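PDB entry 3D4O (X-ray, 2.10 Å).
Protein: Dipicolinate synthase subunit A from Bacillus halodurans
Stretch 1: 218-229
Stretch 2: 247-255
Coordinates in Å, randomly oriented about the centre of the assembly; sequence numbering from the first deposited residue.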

# COMPACT_ATOMS: atom_id res chain seq x y z
N ILE C 218 -4.35 13.39 -4.31
CA ILE C 218 -3.15 13.11 -5.09
C ILE C 218 -2.97 14.17 -6.14
O ILE C 218 -3.82 14.34 -7.01
CB ILE C 218 -3.27 11.73 -5.80
CG1 ILE C 218 -3.53 10.66 -4.73
CG2 ILE C 218 -2.01 11.50 -6.63
CD1 ILE C 218 -4.67 9.74 -5.05
N ASN C 219 -1.89 14.93 -6.04
CA ASN C 219 -1.61 15.92 -7.07
C ASN C 219 -0.68 15.42 -8.15
O ASN C 219 0.35 14.81 -7.87
CB ASN C 219 -0.99 17.19 -6.50
CG ASN C 219 -0.66 18.18 -7.61
OD1 ASN C 219 -1.53 18.54 -8.40
ND2 ASN C 219 0.59 18.58 -7.71
N THR C 220 -1.07 15.66 -9.40
CA THR C 220 -0.21 15.40 -10.57
C THR C 220 0.08 16.71 -11.32
O THR C 220 0.91 16.73 -12.21
CB THR C 220 -0.81 14.40 -11.58
OG1 THR C 220 -1.94 14.98 -12.25
CG2 THR C 220 -1.21 13.11 -10.90
N ILE C 221 -0.58 17.81 -10.97
CA ILE C 221 -0.39 19.08 -11.70
C ILE C 221 0.92 19.78 -11.30
O ILE C 221 1.16 20.03 -10.11
CB ILE C 221 -1.59 20.07 -11.48
CG1 ILE C 221 -2.91 19.47 -11.92
CG2 ILE C 221 -1.38 21.39 -12.24
CD1 ILE C 221 -4.06 20.37 -11.61
N PRO C 222 1.76 20.14 -12.28
CA PRO C 222 3.05 20.78 -11.95
C PRO C 222 2.93 22.25 -11.84
O PRO C 222 3.43 23.01 -12.67
CB PRO C 222 3.96 20.38 -13.10
CG PRO C 222 3.04 20.19 -14.25
CD PRO C 222 1.68 19.80 -13.71
N ALA C 223 2.20 22.63 -10.82
CA ALA C 223 1.95 24.02 -10.49
C ALA C 223 1.26 24.08 -9.15
O ALA C 223 0.66 23.10 -8.68
CB ALA C 223 1.10 24.71 -11.58
N LEU C 224 1.35 25.25 -8.54
CA LEU C 224 0.79 25.45 -7.20
C LEU C 224 -0.73 25.44 -7.22
O LEU C 224 -1.37 26.47 -7.49
CB LEU C 224 1.34 26.73 -6.60
CG LEU C 224 0.96 27.01 -5.13
CD1 LEU C 224 1.23 25.81 -4.24
CD2 LEU C 224 1.71 28.23 -4.63
N VAL C 225 -1.29 24.26 -6.90
CA VAL C 225 -2.75 24.09 -6.87
C VAL C 225 -3.28 23.81 -5.47
O VAL C 225 -4.38 24.23 -5.12
CB VAL C 225 -3.29 23.06 -7.92
CG1 VAL C 225 -3.08 23.62 -9.31
CG2 VAL C 225 -2.63 21.65 -7.80
N VAL C 226 -2.49 23.12 -4.68
CA VAL C 226 -2.88 22.81 -3.32
C VAL C 226 -2.27 23.92 -2.48
O VAL C 226 -1.27 23.77 -1.78
CB VAL C 226 -2.46 21.39 -2.88
CG1 VAL C 226 -3.08 21.02 -1.51
CG2 VAL C 226 -2.88 20.39 -3.94
N THR C 227 -2.93 25.07 -2.59
CA THR C 227 -2.50 26.27 -1.90
C THR C 227 -2.96 26.28 -0.45
O THR C 227 -3.70 25.40 0.00
CB THR C 227 -3.05 27.54 -2.59
OG1 THR C 227 -4.47 27.56 -2.49
CG2 THR C 227 -2.67 27.57 -4.06
N ALA C 228 -2.53 27.31 0.26
CA ALA C 228 -2.89 27.49 1.66
C ALA C 228 -4.42 27.53 1.84
O ALA C 228 -4.95 26.91 2.75
CB ALA C 228 -2.27 28.80 2.22
N ASN C 229 -5.10 28.28 0.97
CA ASN C 229 -6.57 28.43 1.08
C ASN C 229 -7.26 27.12 0.83
O ASN C 229 -8.28 26.81 1.43
CB ASN C 229 -7.16 29.54 0.19
CG ASN C 229 -7.44 30.82 0.97
OD1 ASN C 229 -8.12 30.78 2.01
ND2 ASN C 229 -6.96 31.95 0.46
N PRO C 247 9.30 21.36 -7.50
CA PRO C 247 8.89 21.36 -6.10
C PRO C 247 7.46 20.88 -5.86
O PRO C 247 6.93 21.06 -4.76
CB PRO C 247 8.98 22.83 -5.74
CG PRO C 247 8.60 23.53 -7.00
CD PRO C 247 9.11 22.68 -8.12
N GLY C 248 6.88 20.28 -6.89
CA GLY C 248 5.52 19.77 -6.81
C GLY C 248 4.49 20.85 -7.02
O GLY C 248 4.75 21.84 -7.69
N GLY C 249 3.33 20.67 -6.41
CA GLY C 249 2.22 21.61 -6.57
C GLY C 249 1.47 21.90 -5.30
O GLY C 249 0.28 22.22 -5.31
N THR C 250 2.18 21.81 -4.19
CA THR C 250 1.59 21.99 -2.87
C THR C 250 2.32 22.99 -2.00
O THR C 250 3.54 23.09 -2.03
CB THR C 250 1.54 20.62 -2.13
OG1 THR C 250 0.84 19.68 -2.93
CG2 THR C 250 0.88 20.72 -0.74
N ASP C 251 1.55 23.72 -1.21
CA ASP C 251 2.15 24.63 -0.21
C ASP C 251 2.49 23.80 1.03
O ASP C 251 1.73 23.75 2.01
CB ASP C 251 1.20 25.74 0.18
CG ASP C 251 1.89 26.84 1.00
OD1 ASP C 251 2.99 26.61 1.52
OD2 ASP C 251 1.31 27.93 1.11
N PHE C 252 3.63 23.12 0.92
CA PHE C 252 4.13 22.22 1.96
C PHE C 252 4.39 22.93 3.27
O PHE C 252 4.28 22.33 4.33
CB PHE C 252 5.41 21.47 1.53
CG PHE C 252 5.20 20.52 0.37
CD1 PHE C 252 4.47 19.35 0.54
CD2 PHE C 252 5.74 20.80 -0.87
CE1 PHE C 252 4.28 18.50 -0.52
CE2 PHE C 252 5.56 19.94 -1.94
CZ PHE C 252 4.82 18.80 -1.77
N ARG C 253 4.71 24.21 3.20
CA ARG C 253 5.01 24.94 4.41
C ARG C 253 3.69 25.14 5.15
O ARG C 253 3.60 24.94 6.36
CB ARG C 253 5.75 26.27 4.14
N TYR C 254 2.65 25.50 4.42
CA TYR C 254 1.35 25.74 5.06
C TYR C 254 0.72 24.44 5.56
O TYR C 254 0.11 24.40 6.62
CB TYR C 254 0.37 26.48 4.15
CG TYR C 254 -0.92 26.81 4.89
CD1 TYR C 254 -0.97 27.87 5.77
CD2 TYR C 254 -2.06 26.02 4.75
CE1 TYR C 254 -2.11 28.17 6.48
CE2 TYR C 254 -3.22 26.32 5.46
CZ TYR C 254 -3.23 27.40 6.32
OH TYR C 254 -4.37 27.71 7.04
N ALA C 255 0.88 23.38 4.78
CA ALA C 255 0.29 22.08 5.14
C ALA C 255 0.81 21.67 6.50
O ALA C 255 0.08 21.34 7.42
CB ALA C 255 0.66 21.00 4.10
O HOH W 1 -0.19 28.72 -1.01

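Where two loops run into helices side by side, the backbone often fixes the register and the side chains then adopt the rotamers that the register allows. Residues 218-229 and 247-255 of dipicolinate synthase subunit A illustrate the principle. A single beta bridge joins Val226 to Thr250, their CA atoms 4.6 Å apart. One carbonyl does double duty: Gly249 O accepts from Val225 N and from Val226 N, each at 3.0 Å. Asp251 N returns a bond to Val226 O at 2.9 Å, and Thr250 CA approaches that same oxygen, Val226 O, at 3.5 Å in a CA-H...O contact.

The close approach depends on Gly249. Its CA lies 3.0 Å from Ala223 O and 3.6 Å from Asn219 ND2, and a CB built there would point toward the first stretch and collide with both of these atoms and with Ile221 O. Asn219 earns its place in this wall through its conformation. With chi1 at t, its amide folds against its own chain, where OD1 accepts from Ile221 N at 2.8 Å and ND2 donates to Ile221 O at 2.9 Å. The carboxamide thus pairs with both polar backbone atoms of one residue, bracing the turn while presenting ND2 to the glycine.

At and before the bridge, Val226 and Leu224 meet the second stretch through contact rather than side-chain hydrogen bonds. Val226, chi1 t, points toward the second stretch, bringing its CB to 3.7 Å from Thr250 OG1, a hydroxyl satisfied elsewhere in the structure. Leu224 leaves its backbone sideways, but its t, p conformation brings the end nearer, placing CD1 3.7 Å from Asp251 N and against the backbone leading into the second helix.

Asp251 shows how one rotamer can serve two tasks. At the N-cap, with chi1 t, it accepts from Tyr254 N through OD1 at 3.1 Å, satisfying an amide that the first turn of the helix leaves without a backbone acceptor. The other carboxylate oxygen, OD2, accepts from a water at 2.7 Å, and that water accepts from Ala228 N at 3.0 Å. The bridging water therefore links the cap of one helix to the opening amide of the other, just after Thr227 at its own N-cap.

The helix starts also meet directly. Tyr254, chi1 t and chi2 79°, turns a ring face to Ala228, whose CB sits 3.8 Å from the centroid of the Tyr254 ring, only 19° off the normal. This CH-pi contact suits a small methyl, which can settle closely over the aromatic face.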